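Side-chain contacts in amino Transferase (Eubacterium rectale, PDB 3ELE), which probably transfers amino groups between amino acids and keto acids, using pyridoxal-5'-phosphate as its cofactor: residues F116-S121 against C277-A282; V176-P181 against T187-E192; A216-R221 against V230-K235. All blocks are in the same frame, centred on the assembly; numbering follows the deposited sequence.

Interaction 1 of 3, residues F116-S121 against C277-A282; sequences FRALTS and CGAGRA
Ala279 sets its methyl against the shoulder of Arg117, CB lying 3.8 Å from Arg117 CG, and also against Ala118, whose CB is 4.1 Å from Ala279 CB. With alanine facing alanine the two helices come close, the CA atoms of Ala118 and Ala279 being 5.4 Å apart. The arginine then runs on past this methyl: CG stands anti to the backbone N (chi1 -172°), and the bend at chi2 (53°) lifts the guanidinium toward the end of helix 269-282. There Ala282 CB covers one face of the group, 3.9 Å from Arg117 NH2. A water completes the polar side, accepting from Arg117 NH1 at 2.9 Å and donating to Ala282 O at 2.6 Å. Further out, Met8 of the second subunit packs on both Arg117 and Ala282, and Arg117 NH2 makes a weak hydrogen bond to Ala143 O of that subunit. A leucine in place of Arg117 would probably leave the water bridge to Ala282 O without its donor. The chemistry is thus split, methyl contacts allowing the close helix spacing while the guanidinium reaches a carbonyl at a helix C-terminus through a water, a placement consistent with electrostatic attraction.

Interaction 2 of 3, residues V176-P181 against T187-E192; sequences VIINSP and TVYSEE. With PLP (pyridoxal-5'-phosphate), chain E.
Ser180 holds its OG anti to the backbone N (chi1 -177°), which carries the hydroxyl across to the backbone of Tyr189, while the tyrosine, with CG anti to its own carbonyl carbon (chi1 -61°), brings its ring back beside the serine and on to Ile178. Tyr189 N donates to Ser180 OG over 2.8 Å, a fairly straight bond (159° at the hydrogen). The same hydroxyl is in hydrogen-bonding contact with a water that donates to Tyr189 O, so one serine oxygen reaches the tyrosine N directly and its O through a water. Along the ring, Ser180 CB lies 3.9 Å from Tyr189 CD2, and Ile178 CB meets the ring edge at CE2, 4.0 Å away. A second water accepts from Asn179 N and shares a hydrogen bond with Tyr189 OH, giving the buried phenol a polar partner.

The peptide between Ser180 and Pro181 is cis. Pro181 lies side by side with Val188, CG to CG2 3.9 Å, and its CA makes a CA-H...O contact of 3.4 Å with Thr187 O. Asn179 turns from the contact toward the cofactor, its OD1 3.2 Å from C2A of PLP; ND2 hydrogen-bonds to Asp217 O, and OD1 accepts from Asn183 N, a residue whose ND2 hydrogen-bonds PLP.

This connection follows strand 173-178 and leads into helix 191-208, the start of a beta-alpha-beta unit. Ile194 of that helix packs on both Ile178 and Tyr189, and Ile130 of strand 126-130 touches the tyrosine too.

Interaction 3 of 3, residues A216-R221 against V230-K235; sequences ADEPYR and VPFVTK. With PLP (pyridoxal-5'-phosphate), chain E.
Arg221 reaches across to the backbone of Val230 and Pro231 and carries most of this contact. Its hydrogen bonds to the loop run from NH1 to Val230 O (3.0 Å) and from NH2 to Pro231 O (3.1 Å), both arriving from above the carbonyl planes. Ionic pairing comes from within its own turn: Glu218 is gripped side-on, NE to OE1 at 2.9 Å and NH2 to OE2 at 3.0 Å, so the two buried side chains probably neutralise one another's charge. The bend at chi3 (-82°) points the guanidinium toward both sets of acceptors.

Apolar contact covers the flat faces of that group. Val230 CG1 sits over one face and Phe232 CD1 over the opposite one, the phenyl plane tilted 48° from the guanidinium. One water links the two segments as well, donating to Glu218 OE2, accepting from Val233 N and resting over the centre of the Phe232 ring.

On the cofactor side, Tyr220 OH hydrogen-bonds O3 of PLP at 2.6 Å, and Asp217 OD2 lies 2.7 Å from the pyridine N1. An aspartate at the end of a central strand, set at the ring nitrogen, with a tyrosine from the turn after it at the phenolic oxygen, is characteristic of the PLP site in fold-type I aminotransferases.

In the fold
Interactions 2 and 3 are neighbours, their centres about 8 Å apart, whereas interaction 1 has its centre about 24 Å and 21 Å from theirs. Along the chain, 116-121 comes first and 277-282 last, with interaction 2 and then interaction 3 wholly between them. Strands 173-178 and 213-217, adjacent and parallel in the seven-stranded mixed sheet, deliver interactions 2 and 3 to the PLP pocket; a probable backbone hydrogen bond from Asp217 N to Ile178 O joins them. Interaction 1 pairs helices 108-119 and 269-282 near the second subunit, yet Phe116 still packs on Ile177 of the sheet. Cofactor site and subunit interface thus lie on one continuous framework, and Tyr72 of the second subunit hydrogen-bonds PLP.

Interaction 1 of 3, residues F116-S121 against C277-A282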
loop_
_atom_site.group_PDB
_atom_site.type_symbol
_atom_site.label_atom_id
_atom_site.label_comp_id
_atom_site.label_asym_id
_atom_site.label_seq_id
_atom_site.Cartn_x
_atom_site.Cartn_y
_atom_site.Cartn_z
ATOM N N PHE A 116 -7.630 2.026 -11.743
ATOM C CA PHE A 116 -7.100 1.649 -13.062
ATOM C C PHE A 116 -6.909 0.136 -13.159
ATOM O O PHE A 116 -7.241 -0.474 -14.195
ATOM C CB PHE A 116 -5.808 2.378 -13.401
ATOM C CG PHE A 116 -5.909 3.883 -13.339
ATOM C CD1 PHE A 116 -6.886 4.567 -14.065
ATOM C CD2 PHE A 116 -4.981 4.625 -12.595
ATOM C CE1 PHE A 116 -6.963 5.983 -14.018
ATOM C CE2 PHE A 116 -5.041 6.021 -12.549
ATOM C CZ PHE A 116 -6.033 6.705 -13.257
ATOM N N ARG A 117 -6.424 -0.469 -12.068
ATOM C CA ARG A 117 -6.253 -1.926 -11.990
ATOM C C ARG A 117 -7.596 -2.670 -12.120
ATOM O O ARG A 117 -7.698 -3.647 -12.856
ATOM C CB ARG A 117 -5.535 -2.304 -10.693
ATOM C CG ARG A 117 -5.107 -3.759 -10.551
ATOM C CD ARG A 117 -4.285 -4.256 -11.737
ATOM N NE ARG A 117 -3.698 -5.578 -11.497
ATOM C CZ ARG A 117 -2.498 -5.831 -10.963
ATOM N NH1 ARG A 117 -1.671 -4.861 -10.616
ATOM N NH2 ARG A 117 -2.104 -7.091 -10.812
ATOM N N ALA A 118 -8.624 -2.183 -11.422
ATOM C CA ALA A 118 -9.976 -2.770 -11.493
ATOM C C ALA A 118 -10.631 -2.586 -12.860
ATOM O O ALA A 118 -11.321 -3.461 -13.338
ATOM C CB ALA A 118 -10.893 -2.176 -10.391
ATOM N N LEU A 119 -10.408 -1.435 -13.476
ATOM C CA LEU A 119 -11.018 -1.126 -14.770
ATOM C C LEU A 119 -10.254 -1.589 -16.017
ATOM O O LEU A 119 -10.878 -1.675 -17.045
ATOM C CB LEU A 119 -11.324 0.380 -14.852
ATOM C CG LEU A 119 -12.432 0.853 -13.902
ATOM C CD1 LEU A 119 -12.547 2.334 -13.985
ATOM C CD2 LEU A 119 -13.787 0.192 -14.267
ATOM N N THR A 120 -8.953 -1.918 -15.937
ATOM C CA THR A 120 -8.173 -2.341 -17.141
ATOM C C THR A 120 -8.316 -3.853 -17.500
ATOM O O THR A 120 -7.862 -4.746 -16.761
ATOM C CB THR A 120 -6.688 -1.952 -17.010
ATOM O OG1 THR A 120 -6.594 -0.550 -16.713
ATOM C CG2 THR A 120 -5.890 -2.262 -18.305
ATOM N N SER A 121 -8.916 -4.134 -18.653
ATOM C CA SER A 121 -9.120 -5.512 -19.105
ATOM C C SER A 121 -8.364 -5.836 -20.405
ATOM O O SER A 121 -8.506 -6.954 -20.937
ATOM C CB SER A 121 -10.625 -5.756 -19.263
ATOM O OG SER A 121 -11.185 -4.937 -20.282
ATOM N N CYS A 277 -12.064 -4.338 -4.534
ATOM C CA CYS A 277 -11.465 -5.259 -3.527
ATOM C C CYS A 277 -10.368 -6.176 -4.100
ATOM O O CYS A 277 -9.289 -6.302 -3.507
ATOM C CB CYS A 277 -12.531 -6.127 -2.855
ATOM S SG CYS A 277 -13.741 -5.173 -1.912
ATOM N N GLY A 278 -10.638 -6.792 -5.246
ATOM C CA GLY A 278 -9.659 -7.630 -5.926
ATOM C C GLY A 278 -8.391 -6.897 -6.359
ATOM O O GLY A 278 -7.305 -7.440 -6.240
ATOM N N ALA A 279 -8.549 -5.670 -6.859
ATOM C CA ALA A 279 -7.427 -4.829 -7.263
ATOM C C ALA A 279 -6.567 -4.480 -6.042
ATOM O O ALA A 279 -5.339 -4.585 -6.105
ATOM C CB ALA A 279 -7.919 -3.567 -7.986
ATOM N N GLY A 280 -7.223 -4.131 -4.929
ATOM C CA GLY A 280 -6.540 -3.826 -3.674
ATOM C C GLY A 280 -5.723 -5.014 -3.238
ATOM O O GLY A 280 -4.534 -4.882 -2.953
ATOM N N ARG A 281 -6.351 -6.189 -3.259
ATOM C CA ARG A 281 -5.673 -7.454 -2.934
ATOM C C ARG A 281 -4.459 -7.737 -3.850
ATOM O O ARG A 281 -3.357 -8.046 -3.352
ATOM C CB ARG A 281 -6.678 -8.591 -3.004
ATOM C CG ARG A 281 -6.186 -9.899 -2.460
ATOM C CD ARG A 281 -7.301 -10.902 -2.518
ATOM N NE ARG A 281 -6.829 -12.252 -2.260
ATOM C CZ ARG A 281 -7.583 -13.349 -2.280
ATOM N NH1 ARG A 281 -8.851 -13.316 -2.623
ATOM N NH2 ARG A 281 -7.025 -14.518 -2.014
ATOM N N ALA A 282 -4.659 -7.586 -5.171
ATOM C CA ALA A 282 -3.599 -7.808 -6.191
ATOM C C ALA A 282 -2.377 -6.881 -6.063
ATOM O O ALA A 282 -1.260 -7.258 -6.443
ATOM C CB ALA A 282 -4.174 -7.653 -7.582
HETATM O O HOH W 1 -0.165 -6.001 -8.473
#

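Interaction 2 of 3, residues V176-P181 against T187-E192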
loop_
_atom_site.group_PDB
_atom_site.type_symbol
_atom_site.label_atom_id
_atom_site.label_comp_id
_atom_site.label_asym_id
_atom_site.label_seq_id
_atom_site.Cartn_x
_atom_site.Cartn_y
_atom_site.Cartn_z
ATOM N N VAL A 176 -12.291 8.775 -17.767
ATOM C CA VAL A 176 -11.770 10.152 -17.805
ATOM C C VAL A 176 -11.426 10.531 -16.384
ATOM O O VAL A 176 -12.267 10.453 -15.496
ATOM C CB VAL A 176 -12.765 11.156 -18.431
ATOM C CG1 VAL A 176 -12.154 12.548 -18.446
ATOM C CG2 VAL A 176 -13.110 10.686 -19.856
ATOM N N ILE A 177 -10.164 10.892 -16.173
ATOM C CA ILE A 177 -9.652 11.302 -14.874
ATOM C C ILE A 177 -9.876 12.809 -14.756
ATOM O O ILE A 177 -9.552 13.565 -15.698
ATOM C CB ILE A 177 -8.103 11.043 -14.725
ATOM C CG1 ILE A 177 -7.714 9.591 -15.038
ATOM C CG2 ILE A 177 -7.638 11.409 -13.323
ATOM C CD1 ILE A 177 -6.258 9.427 -15.486
ATOM N N ILE A 178 -10.418 13.245 -13.612
ATOM C CA ILE A 178 -10.609 14.657 -13.304
ATOM C C ILE A 178 -10.008 14.941 -11.918
ATOM O O ILE A 178 -10.046 14.114 -11.011
ATOM C CB ILE A 178 -12.078 15.157 -13.429
ATOM C CG1 ILE A 178 -12.932 14.775 -12.230
ATOM C CG2 ILE A 178 -12.703 14.736 -14.798
ATOM C CD1 ILE A 178 -14.308 15.290 -12.310
ATOM N N ASN A 179 -9.432 16.109 -11.781
ATOM C CA ASN A 179 -8.774 16.519 -10.543
ATOM C C ASN A 179 -9.193 17.948 -10.325
ATOM O O ASN A 179 -8.651 18.844 -10.968
ATOM C CB ASN A 179 -7.294 16.311 -10.764
ATOM C CG ASN A 179 -6.406 16.834 -9.657
ATOM O OD1 ASN A 179 -5.366 17.391 -9.969
ATOM N ND2 ASN A 179 -6.781 16.648 -8.382
ATOM N N SER A 180 -10.221 18.128 -9.482
ATOM C CA SER A 180 -10.780 19.434 -9.143
ATOM C C SER A 180 -11.112 19.509 -7.632
ATOM O O SER A 180 -11.933 18.710 -7.152
ATOM C CB SER A 180 -12.021 19.686 -9.985
ATOM O OG SER A 180 -12.553 20.968 -9.730
ATOM N N PRO A 181 -10.466 20.437 -6.872
ATOM C CA PRO A 181 -9.426 21.392 -7.270
ATOM C C PRO A 181 -8.145 20.741 -7.827
ATOM O O PRO A 181 -7.727 19.665 -7.354
ATOM C CB PRO A 181 -9.186 22.184 -6.006
ATOM C CG PRO A 181 -10.460 22.057 -5.258
ATOM C CD PRO A 181 -10.834 20.659 -5.463
ATOM N N THR A 187 -7.307 25.213 -10.788
ATOM C CA THR A 187 -8.636 25.441 -11.317
ATOM C C THR A 187 -9.655 24.597 -10.540
ATOM O O THR A 187 -9.282 23.654 -9.834
ATOM C CB THR A 187 -8.730 25.089 -12.824
ATOM O OG1 THR A 187 -9.924 25.666 -13.364
ATOM C CG2 THR A 187 -8.704 23.550 -13.059
ATOM N N VAL A 188 -10.921 24.994 -10.633
ATOM C CA VAL A 188 -12.030 24.266 -10.029
ATOM C C VAL A 188 -13.091 24.165 -11.102
ATOM O O VAL A 188 -13.548 25.194 -11.601
ATOM C CB VAL A 188 -12.603 24.947 -8.778
ATOM C CG1 VAL A 188 -13.884 24.220 -8.298
ATOM C CG2 VAL A 188 -11.589 24.967 -7.673
ATOM N N TYR A 189 -13.478 22.948 -11.469
ATOM C CA TYR A 189 -14.521 22.767 -12.493
ATOM C C TYR A 189 -15.895 23.175 -11.962
ATOM O O TYR A 189 -16.303 22.758 -10.869
ATOM C CB TYR A 189 -14.571 21.350 -13.067
ATOM C CG TYR A 189 -13.304 20.862 -13.770
ATOM C CD1 TYR A 189 -12.504 21.721 -14.546
ATOM C CD2 TYR A 189 -12.946 19.508 -13.727
ATOM C CE1 TYR A 189 -11.354 21.252 -15.210
ATOM C CE2 TYR A 189 -11.803 19.040 -14.393
ATOM C CZ TYR A 189 -11.014 19.916 -15.132
ATOM O OH TYR A 189 -9.891 19.451 -15.776
ATOM N N SER A 190 -16.566 24.050 -12.715
ATOM C CA SER A 190 -17.895 24.549 -12.373
ATOM C C SER A 190 -18.935 23.464 -12.579
ATOM O O SER A 190 -18.685 22.484 -13.289
ATOM C CB SER A 190 -18.264 25.731 -13.281
ATOM O OG SER A 190 -18.296 25.314 -14.647
ATOM N N GLU A 191 -20.116 23.674 -11.999
ATOM C CA GLU A 191 -21.254 22.769 -12.195
ATOM C C GLU A 191 -21.524 22.578 -13.687
ATOM O O GLU A 191 -21.786 21.451 -14.132
ATOM C CB GLU A 191 -22.521 23.310 -11.523
ATOM C CG GLU A 191 -23.659 22.312 -11.510
ATOM C CD GLU A 191 -24.953 22.837 -10.909
ATOM O OE1 GLU A 191 -25.322 24.015 -11.161
ATOM O OE2 GLU A 191 -25.631 22.028 -10.237
ATOM N N GLU A 192 -21.453 23.675 -14.444
ATOM C CA GLU A 192 -21.674 23.649 -15.885
ATOM C C GLU A 192 -20.673 22.708 -16.578
ATOM O O GLU A 192 -21.072 21.885 -17.398
ATOM C CB GLU A 192 -21.633 25.073 -16.464
ATOM C CG GLU A 192 -21.927 25.173 -17.954
ATOM C CD GLU A 192 -21.944 26.610 -18.464
ATOM O OE1 GLU A 192 -22.300 27.541 -17.702
ATOM O OE2 GLU A 192 -21.616 26.804 -19.652
HETATM N N1 PLP E . -3.581 13.505 -6.794
HETATM C C2 PLP E . -3.035 14.780 -6.956
HETATM C C2A PLP E . -3.578 15.677 -8.021
HETATM C C3 PLP E . -2.003 15.226 -6.104
HETATM O O3 PLP E . -1.472 16.486 -6.246
HETATM C C4 PLP E . -1.484 14.371 -5.104
HETATM C C4A PLP E . -0.119 14.740 -4.554
HETATM O O4A PLP E . 0.901 14.367 -5.134
HETATM C C5 PLP E . -2.062 13.072 -4.958
HETATM C C6 PLP E . -3.109 12.649 -5.813
HETATM C C5A PLP E . -1.565 12.063 -3.944
HETATM O O4P PLP E . -2.230 12.122 -2.722
HETATM P P PLP E . -1.871 10.994 -1.627
HETATM O O1P PLP E . -3.095 10.659 -0.825
HETATM O O2P PLP E . -0.868 11.553 -0.660
HETATM O O3P PLP E . -1.326 9.754 -2.255
HETATM O O HOH W 2 -8.701 17.442 -14.310
HETATM O O HOH W 3 -15.002 20.879 -9.161
#

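Interaction 3 of 3, residues A216-R221 against V230-K235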
loop_
_atom_site.group_PDB
_atom_site.type_symbol
_atom_site.label_atom_id
_atom_site.label_comp_id
_atom_site.label_asym_id
_atom_site.label_seq_id
_atom_site.Cartn_x
_atom_site.Cartn_y
_atom_site.Cartn_z
ATOM N N ALA A 216 -12.599 10.527 -10.247
ATOM C CA ALA A 216 -12.483 11.823 -9.600
ATOM C C ALA A 216 -11.401 11.802 -8.535
ATOM O O ALA A 216 -11.598 11.219 -7.466
ATOM C CB ALA A 216 -13.841 12.239 -8.972
ATOM N N ASP A 217 -10.289 12.489 -8.817
ATOM C CA ASP A 217 -9.123 12.586 -7.931
ATOM C C ASP A 217 -9.334 13.826 -7.079
ATOM O O ASP A 217 -8.973 14.932 -7.490
ATOM C CB ASP A 217 -7.844 12.686 -8.782
ATOM C CG ASP A 217 -6.586 12.578 -7.984
ATOM O OD1 ASP A 217 -6.639 12.126 -6.830
ATOM O OD2 ASP A 217 -5.525 12.907 -8.543
ATOM N N GLU A 218 -9.891 13.637 -5.879
ATOM C CA GLU A 218 -10.338 14.755 -5.008
ATOM C C GLU A 218 -9.578 15.124 -3.731
ATOM O O GLU A 218 -10.198 15.683 -2.815
ATOM C CB GLU A 218 -11.776 14.476 -4.590
ATOM C CG GLU A 218 -12.733 14.289 -5.732
ATOM C CD GLU A 218 -14.143 14.602 -5.323
ATOM O OE1 GLU A 218 -14.510 14.329 -4.153
ATOM O OE2 GLU A 218 -14.874 15.157 -6.161
ATOM N N PRO A 219 -8.242 14.917 -3.671
ATOM C CA PRO A 219 -7.581 15.237 -2.387
ATOM C C PRO A 219 -7.560 16.727 -1.992
ATOM O O PRO A 219 -7.402 17.006 -0.791
ATOM C CB PRO A 219 -6.163 14.666 -2.558
ATOM C CG PRO A 219 -5.887 14.771 -4.025
ATOM C CD PRO A 219 -7.255 14.483 -4.683
ATOM N N TYR A 220 -7.734 17.650 -2.957
ATOM C CA TYR A 220 -7.788 19.114 -2.690
ATOM C C TYR A 220 -9.214 19.652 -2.484
ATOM O O TYR A 220 -9.382 20.877 -2.378
ATOM C CB TYR A 220 -7.123 19.916 -3.838
ATOM C CG TYR A 220 -5.696 19.515 -4.076
ATOM C CD1 TYR A 220 -4.706 19.948 -3.226
ATOM C CD2 TYR A 220 -5.339 18.662 -5.127
ATOM C CE1 TYR A 220 -3.389 19.573 -3.405
ATOM C CE2 TYR A 220 -3.999 18.271 -5.311
ATOM C CZ TYR A 220 -3.039 18.734 -4.424
ATOM O OH TYR A 220 -1.716 18.403 -4.516
ATOM N N ARG A 221 -10.226 18.766 -2.424
ATOM C CA ARG A 221 -11.647 19.149 -2.288
ATOM C C ARG A 221 -11.907 20.277 -1.305
ATOM O O ARG A 221 -12.605 21.225 -1.656
ATOM C CB ARG A 221 -12.539 17.921 -1.965
ATOM C CG ARG A 221 -14.012 18.279 -1.570
ATOM C CD ARG A 221 -14.933 17.082 -1.569
ATOM N NE ARG A 221 -15.380 16.801 -2.926
ATOM C CZ ARG A 221 -16.357 17.451 -3.555
ATOM N NH1 ARG A 221 -16.991 18.485 -3.015
ATOM N NH2 ARG A 221 -16.672 17.096 -4.776
ATOM N N VAL A 230 -17.209 23.074 -5.059
ATOM C CA VAL A 230 -16.647 21.904 -5.718
ATOM C C VAL A 230 -17.869 20.962 -5.833
ATOM O O VAL A 230 -18.310 20.421 -4.825
ATOM C CB VAL A 230 -15.509 21.248 -4.878
ATOM C CG1 VAL A 230 -14.894 20.071 -5.628
ATOM C CG2 VAL A 230 -14.430 22.257 -4.574
ATOM N N PRO A 231 -18.482 20.823 -7.031
ATOM C CA PRO A 231 -19.634 19.903 -7.132
ATOM C C PRO A 231 -19.294 18.442 -6.821
ATOM O O PRO A 231 -18.241 17.979 -7.250
ATOM C CB PRO A 231 -20.024 20.007 -8.616
ATOM C CG PRO A 231 -19.531 21.275 -9.049
ATOM C CD PRO A 231 -18.236 21.481 -8.320
ATOM N N PHE A 232 -20.182 17.726 -6.122
ATOM C CA PHE A 232 -19.966 16.315 -5.816
ATOM C C PHE A 232 -20.411 15.530 -7.063
ATOM O O PHE A 232 -21.607 15.358 -7.317
ATOM C CB PHE A 232 -20.664 15.855 -4.529
ATOM C CG PHE A 232 -19.984 14.676 -3.905
ATOM C CD1 PHE A 232 -18.840 14.857 -3.125
ATOM C CD2 PHE A 232 -20.417 13.394 -4.155
ATOM C CE1 PHE A 232 -18.176 13.766 -2.582
ATOM C CE2 PHE A 232 -19.760 12.304 -3.610
ATOM C CZ PHE A 232 -18.637 12.491 -2.834
ATOM N N VAL A 233 -19.417 15.003 -7.775
ATOM C CA VAL A 233 -19.581 14.451 -9.143
ATOM C C VAL A 233 -20.544 13.270 -9.297
ATOM O O VAL A 233 -21.173 13.124 -10.360
ATOM C CB VAL A 233 -18.197 14.103 -9.764
ATOM C CG1 VAL A 233 -18.328 13.642 -11.232
ATOM C CG2 VAL A 233 -17.265 15.310 -9.691
ATOM N N THR A 234 -20.675 12.461 -8.241
ATOM C CA THR A 234 -21.543 11.267 -8.257
ATOM C C THR A 234 -23.000 11.630 -8.470
ATOM O O THR A 234 -23.762 10.822 -9.002
ATOM C CB THR A 234 -21.397 10.395 -6.972
ATOM O OG1 THR A 234 -21.914 11.098 -5.834
ATOM C CG2 THR A 234 -19.904 9.993 -6.754
ATOM N N LYS A 235 -23.364 12.856 -8.053
ATOM C CA LYS A 235 -24.710 13.382 -8.239
ATOM C C LYS A 235 -25.048 13.747 -9.678
ATOM O O LYS A 235 -26.230 13.876 -9.999
ATOM C CB LYS A 235 -24.930 14.620 -7.374
ATOM C CG LYS A 235 -24.715 14.365 -5.889
ATOM C CD LYS A 235 -25.586 15.302 -5.013
ATOM C CE LYS A 235 -25.318 16.763 -5.250
ATOM N NZ LYS A 235 -26.039 17.612 -4.251
HETATM N N1 PLP E . -3.581 13.505 -6.794
HETATM C C2 PLP E . -3.035 14.780 -6.956
HETATM C C2A PLP E . -3.578 15.677 -8.021
HETATM C C3 PLP E . -2.003 15.226 -6.104
HETATM O O3 PLP E . -1.472 16.486 -6.246
HETATM C C4 PLP E . -1.484 14.371 -5.104
HETATM C C4A PLP E . -0.119 14.740 -4.554
HETATM O O4A PLP E . 0.901 14.367 -5.134
HETATM C C5 PLP E . -2.062 13.072 -4.958
HETATM C C6 PLP E . -3.109 12.649 -5.813
HETATM C C5A PLP E . -1.565 12.063 -3.944
HETATM O O4P PLP E . -2.230 12.122 -2.722
HETATM P P PLP E . -1.871 10.994 -1.627
HETATM O O1P PLP E . -3.095 10.659 -0.825
HETATM O O2P PLP E . -0.868 11.553 -0.660
HETATM O O3P PLP E . -1.326 9.754 -2.255
HETATM O O HOH W 4 -17.306 13.901 -6.257
#